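Long-range contacts in sugar-binding transcriptional regulator, LacI family (Enterococcus faecalis, PDB 3CS3), which probably regulates transcription as a LacI-family DNA-binding repressor that responds to a sugar, the crystallised part being its C-terminal, presumably sugar-binding region: residues A109-F113 with V179-A183; G117-V121 with I149-I153. One frame throughout, in Å; residues are numbered along the deposited sequence.

Contact 1. Residues A109-F113 with V179-A183; sequences AIEQF and VDVFA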
loop_
_atom_site.group_PDB
_atom_site.type_symbol
_atom_site.label_atom_id
_atom_site.label_comp_id
_atom_site.label_asym_id
_atom_site.label_seq_id
_atom_site.Cartn_x
_atom_site.Cartn_y
_atom_site.Cartn_z
ATOM N N ALA A 109 -18.975 -14.273 -8.972
ATOM C CA ALA A 109 -18.080 -14.053 -10.107
ATOM C C ALA A 109 -18.250 -15.122 -11.167
ATOM O O ALA A 109 -18.327 -14.821 -12.355
ATOM C CB ALA A 109 -16.646 -14.008 -9.656
ATOM N N ILE A 110 -18.316 -16.372 -10.726
ATOM C CA ILE A 110 -18.369 -17.505 -11.634
ATOM C C ILE A 110 -19.748 -17.642 -12.316
ATOM O O ILE A 110 -19.859 -18.237 -13.392
ATOM C CB ILE A 110 -17.898 -18.803 -10.920
ATOM C CG1 ILE A 110 -17.024 -19.646 -11.845
ATOM C CG2 ILE A 110 -19.052 -19.575 -10.325
ATOM C CD1 ILE A 110 -15.584 -19.159 -11.928
ATOM N N GLU A 111 -20.767 -17.047 -11.695
ATOM C CA GLU A 111 -22.119 -16.942 -12.237
ATOM C C GLU A 111 -22.133 -16.094 -13.498
ATOM O O GLU A 111 -22.944 -16.322 -14.391
ATOM C CB GLU A 111 -23.023 -16.278 -11.205
ATOM C CG GLU A 111 -24.497 -16.552 -11.332
ATOM C CD GLU A 111 -25.275 -16.022 -10.138
ATOM O OE1 GLU A 111 -25.350 -14.782 -9.977
ATOM O OE2 GLU A 111 -25.811 -16.844 -9.361
ATOM N N GLN A 112 -21.235 -15.112 -13.555
ATOM C CA GLN A 112 -21.148 -14.206 -14.686
ATOM C C GLN A 112 -20.558 -14.897 -15.906
ATOM O O GLN A 112 -20.938 -14.582 -17.041
ATOM C CB GLN A 112 -20.309 -12.977 -14.328
ATOM C CG GLN A 112 -20.806 -12.202 -13.123
ATOM C CD GLN A 112 -22.122 -11.511 -13.385
ATOM O OE1 GLN A 112 -22.304 -10.880 -14.423
ATOM N NE2 GLN A 112 -23.050 -11.627 -12.443
ATOM N N PHE A 113 -19.624 -15.819 -15.672
ATOM C CA PHE A 113 -19.048 -16.618 -16.758
ATOM C C PHE A 113 -20.078 -17.596 -17.317
ATOM O O PHE A 113 -20.155 -17.779 -18.529
ATOM C CB PHE A 113 -17.795 -17.365 -16.307
ATOM C CG PHE A 113 -16.651 -16.463 -15.924
ATOM C CD1 PHE A 113 -15.746 -16.017 -16.883
ATOM C CD2 PHE A 113 -16.469 -16.076 -14.593
ATOM C CE1 PHE A 113 -14.680 -15.189 -16.522
ATOM C CE2 PHE A 113 -15.422 -15.249 -14.222
ATOM C CZ PHE A 113 -14.520 -14.800 -15.192
ATOM N N VAL A 179 -10.526 -15.185 -24.286
ATOM C CA VAL A 179 -9.882 -15.792 -23.121
ATOM C C VAL A 179 -10.579 -15.296 -21.851
ATOM O O VAL A 179 -10.529 -14.111 -21.532
ATOM C CB VAL A 179 -8.368 -15.467 -23.051
ATOM C CG1 VAL A 179 -7.733 -16.108 -21.821
ATOM C CG2 VAL A 179 -7.656 -15.927 -24.310
ATOM N N ASP A 180 -11.231 -16.206 -21.134
ATOM C CA ASP A 180 -11.975 -15.838 -19.934
ATOM C C ASP A 180 -11.188 -16.159 -18.676
ATOM O O ASP A 180 -10.801 -17.307 -18.454
ATOM C CB ASP A 180 -13.355 -16.494 -19.932
ATOM C CG ASP A 180 -14.264 -15.927 -21.010
ATOM O OD1 ASP A 180 -13.864 -14.946 -21.672
ATOM O OD2 ASP A 180 -15.381 -16.450 -21.193
ATOM N N VAL A 181 -10.934 -15.124 -17.873
ATOM C CA VAL A 181 -10.103 -15.238 -16.675
ATOM C C VAL A 181 -10.846 -14.792 -15.415
ATOM O O VAL A 181 -11.424 -13.702 -15.373
ATOM C CB VAL A 181 -8.782 -14.415 -16.793
ATOM C CG1 VAL A 181 -7.886 -14.643 -15.570
ATOM C CG2 VAL A 181 -8.017 -14.766 -18.074
ATOM N N PHE A 182 -10.836 -15.647 -14.398
ATOM C CA PHE A 182 -11.240 -15.245 -13.061
ATOM C C PHE A 182 -9.968 -15.139 -12.232
ATOM O O PHE A 182 -9.369 -16.152 -11.863
ATOM C CB PHE A 182 -12.253 -16.232 -12.469
ATOM C CG PHE A 182 -12.684 -15.917 -11.053
ATOM C CD1 PHE A 182 -12.716 -14.605 -10.569
ATOM C CD2 PHE A 182 -13.111 -16.944 -10.215
ATOM C CE1 PHE A 182 -13.113 -14.334 -9.261
ATOM C CE2 PHE A 182 -13.522 -16.678 -8.907
ATOM C CZ PHE A 182 -13.523 -15.372 -8.430
ATOM N N ALA A 183 -9.540 -13.897 -11.998
ATOM C CA ALA A 183 -8.384 -13.607 -11.156
ATOM C C ALA A 183 -8.868 -13.543 -9.718
ATOM O O ALA A 183 -9.878 -12.904 -9.432
ATOM C CB ALA A 183 -7.746 -12.306 -11.564
#
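Phe113 and Phe182 set their side chains at about a right angle to each other where helix 102-115 packs on strand 179-183, the helix-on-sheet layer of one alpha/beta subdomain of the periplasmic binding protein-like fold. The helical and strand segments run antiparallel, 172° between their N-to-C directions and 9.7 Å between axes at closest approach. Ala109 lies over one face of the Phe182 ring: its CB sits 3.9 Å from the ring centroid, displaced toward the rim, in a CH-pi contact made mainly with CE1 and CZ. Phe182 carries its CG anti to the backbone N (chi1 178°), and the ring extends toward Ala109 and Ile110. There Ile110 meets it at about a right angle, with CD1 3.7 Å from Phe182 CD2. Phe182 CB lies obliquely to the Phe113 ring, 3.8 Å from Phe113 CE2. Asp180 CB is at the same ring's edge, near its plane, 3.9 Å from Phe113 CE1. The Asp180 carboxylate continues past the ring, the two planes 52° apart, and OD2 is engaged by Arg208 in a salt bridge. Every residue that touches is buried, and the segments are joined without a hydrogen bond, by apolar side chains and one carbonyl at a ring edge. Leu123 of the adjacent strand touches both Ile110 and Phe182, and Ile210 on the other neighbouring strand touches Ala109 and Phe113, so the helix spans several strands. Between Asp180 and Phe182, the strand's backbone presents that carbonyl to the aromatic rim: Val181 O lies near the Phe113 ring plane, 3.3 Å from CZ.

Contact 2. Residues G117-V121 with I149-I153; sequences GSKKV and IPYEI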
loop_
_atom_site.group_PDB
_atom_site.type_symbol
_atom_site.label_atom_id
_atom_site.label_comp_id
_atom_site.label_asym_id
_atom_site.label_seq_id
_atom_site.Cartn_x
_atom_site.Cartn_y
_atom_site.Cartn_z
ATOM N N GLY A 117 -22.130 -17.644 -21.118
ATOM C CA GLY A 117 -21.878 -18.857 -21.891
ATOM C C GLY A 117 -20.418 -19.100 -22.229
ATOM O O GLY A 117 -20.082 -19.381 -23.386
ATOM N N SER A 118 -19.559 -19.010 -21.215
ATOM C CA SER A 118 -18.124 -19.216 -21.385
ATOM C C SER A 118 -17.797 -20.631 -21.848
ATOM O O SER A 118 -18.423 -21.597 -21.414
ATOM C CB SER A 118 -17.388 -18.913 -20.082
ATOM O OG SER A 118 -17.589 -17.565 -19.704
ATOM N N LYS A 119 -16.809 -20.737 -22.731
ATOM C CA LYS A 119 -16.390 -22.019 -23.292
ATOM C C LYS A 119 -15.259 -22.650 -22.488
ATOM O O LYS A 119 -15.090 -23.868 -22.504
ATOM C CB LYS A 119 -15.980 -21.852 -24.763
ATOM C CG LYS A 119 -17.094 -21.333 -25.684
ATOM C CD LYS A 119 -18.258 -22.320 -25.774
ATOM C CE LYS A 119 -19.474 -21.703 -26.451
ATOM N NZ LYS A 119 -20.649 -22.622 -26.406
ATOM N N LYS A 120 -14.479 -21.806 -21.815
ATOM C CA LYS A 120 -13.447 -22.224 -20.868
ATOM C C LYS A 120 -13.171 -21.055 -19.924
ATOM O O LYS A 120 -13.172 -19.894 -20.341
ATOM C CB LYS A 120 -12.146 -22.626 -21.580
ATOM C CG LYS A 120 -11.269 -23.561 -20.746
ATOM C CD LYS A 120 -9.787 -23.216 -20.824
ATOM C CE LYS A 120 -9.088 -23.923 -21.972
ATOM N NZ LYS A 120 -7.606 -23.881 -21.812
ATOM N N VAL A 121 -12.944 -21.359 -18.650
ATOM C CA VAL A 121 -12.612 -20.335 -17.672
ATOM C C VAL A 121 -11.229 -20.623 -17.110
ATOM O O VAL A 121 -10.957 -21.728 -16.661
ATOM C CB VAL A 121 -13.670 -20.248 -16.545
ATOM C CG1 VAL A 121 -13.232 -19.273 -15.447
ATOM C CG2 VAL A 121 -15.005 -19.801 -17.111
ATOM N N ILE A 149 -18.769 -26.337 -17.873
ATOM C CA ILE A 149 -17.727 -25.438 -18.370
ATOM C C ILE A 149 -16.356 -25.938 -17.928
ATOM O O ILE A 149 -16.123 -26.130 -16.734
ATOM C CB ILE A 149 -17.948 -23.968 -17.916
ATOM C CG1 ILE A 149 -19.300 -23.453 -18.408
ATOM C CG2 ILE A 149 -16.826 -23.057 -18.427
ATOM C CD1 ILE A 149 -19.799 -22.215 -17.675
ATOM N N PRO A 150 -15.460 -26.194 -18.906
ATOM C CA PRO A 150 -14.067 -26.546 -18.652
ATOM C C PRO A 150 -13.300 -25.430 -17.954
ATOM O O PRO A 150 -13.659 -24.251 -18.070
ATOM C CB PRO A 150 -13.477 -26.751 -20.057
ATOM C CG PRO A 150 -14.593 -26.842 -20.963
ATOM C CD PRO A 150 -15.780 -26.196 -20.341
ATOM N N TYR A 151 -12.240 -25.812 -17.251
ATOM C CA TYR A 151 -11.391 -24.856 -16.571
ATOM C C TYR A 151 -9.932 -25.295 -16.516
ATOM O O TYR A 151 -9.624 -26.484 -16.587
ATOM C CB TYR A 151 -11.924 -24.539 -15.157
ATOM C CG TYR A 151 -11.931 -25.695 -14.163
ATOM C CD1 TYR A 151 -13.119 -26.344 -13.828
ATOM C CD2 TYR A 151 -10.755 -26.118 -13.538
ATOM C CE1 TYR A 151 -13.134 -27.390 -12.905
ATOM C CE2 TYR A 151 -10.757 -27.167 -12.631
ATOM C CZ TYR A 151 -11.945 -27.801 -12.320
ATOM O OH TYR A 151 -11.938 -28.830 -11.405
ATOM N N GLU A 152 -9.047 -24.313 -16.389
ATOM C CA GLU A 152 -7.652 -24.549 -16.055
ATOM C C GLU A 152 -7.307 -23.685 -14.842
ATOM O O GLU A 152 -7.674 -22.512 -14.787
ATOM C CB GLU A 152 -6.746 -24.215 -17.244
ATOM C CG GLU A 152 -5.281 -24.582 -17.022
ATOM C CD GLU A 152 -4.479 -24.680 -18.309
ATOM O OE1 GLU A 152 -4.684 -23.859 -19.232
ATOM O OE2 GLU A 152 -3.625 -25.587 -18.388
ATOM N N ILE A 153 -6.619 -24.281 -13.873
ATOM C CA ILE A 153 -6.167 -23.588 -12.671
ATOM C C ILE A 153 -4.720 -23.152 -12.866
ATOM O O ILE A 153 -3.841 -23.981 -13.111
ATOM C CB ILE A 153 -6.277 -24.499 -11.415
ATOM C CG1 ILE A 153 -7.740 -24.856 -11.141
ATOM C CG2 ILE A 153 -5.636 -23.832 -10.189
ATOM C CD1 ILE A 153 -7.930 -25.992 -10.162
#
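Val121 N donates to Pro150 O at 3.0 Å with an N-H...O angle of 163°, and Val121 O in turn accepts from Glu152 N at 3.2 Å. Both bonds belong to one residue and reach the two neighbours of Tyr151, the pattern of a parallel beta bridge between Val121 and Tyr151. It starts the pairing of strand 121-125 with the edge strand 151-155 of the four-stranded parallel sheet, and Leu123 continues the ladder with Glu152. Two CA-H...O contacts supplement it: Pro150 O also receives Lys120 CA, and Val121 O lies 3.2 Å from Tyr151 CA. Farther out, Lys120 and Glu152 form a long salt bridge, with NZ 3.9 Å from OE1. The lysine chain is bent at chi2 and chi3, and NZ bonds Gln175 OE1 while remaining at long range from Glu152, whose chain is extended beyond CG.

Packing fills the flank before the bridge. With Ile149 CG2 anti to the backbone N and CG1 beside the backbone N, both branches approach Ser118 O, CG1 at 3.6 Å, and CG2 additionally meets Val121 CG2 at 4.0 Å. Leu144 of helix 131-146 touches Val121, Ile149 and Tyr151. The Pro150 ring takes the more exposed side, its CD 3.3 Å from Lys119 O and its CB against the methylene CG of Lys120. Gly117, with positive phi, ends helix 102-115 in a Schellman motif; in the conformer modelled here Ser118 OG probably bonds Phe113 O and also reaches strand 179-183. The chemistry is therefore graded: backbone bonds set the register at Val121, aliphatic carbons fill the buried side, and the Lys120-Glu152 pair, long and with NZ already bonded to Gln175, probably adds little to the pairing.

Overall arrangement
Following the chain from the N terminus, helix 102-115 supplies the first half of contact 1, and the loop after it forms the first half of contact 2. The chain then runs through strand 121-125 and helix 131-146 before residues 149-153 close contact 2. It continues through helix 160-170 to strand 179-183, which closes contact 1; the shorter loop of contact 2 is therefore wholly enclosed by the longer one. Both contacts reach the same parallel sheet, where strand 121-125 lies between 151-155 and 179-183. Their centres are 8 Å apart. Contact 2 pairs the edge strand in-plane, whereas contact 1 lays a helix on the sheet.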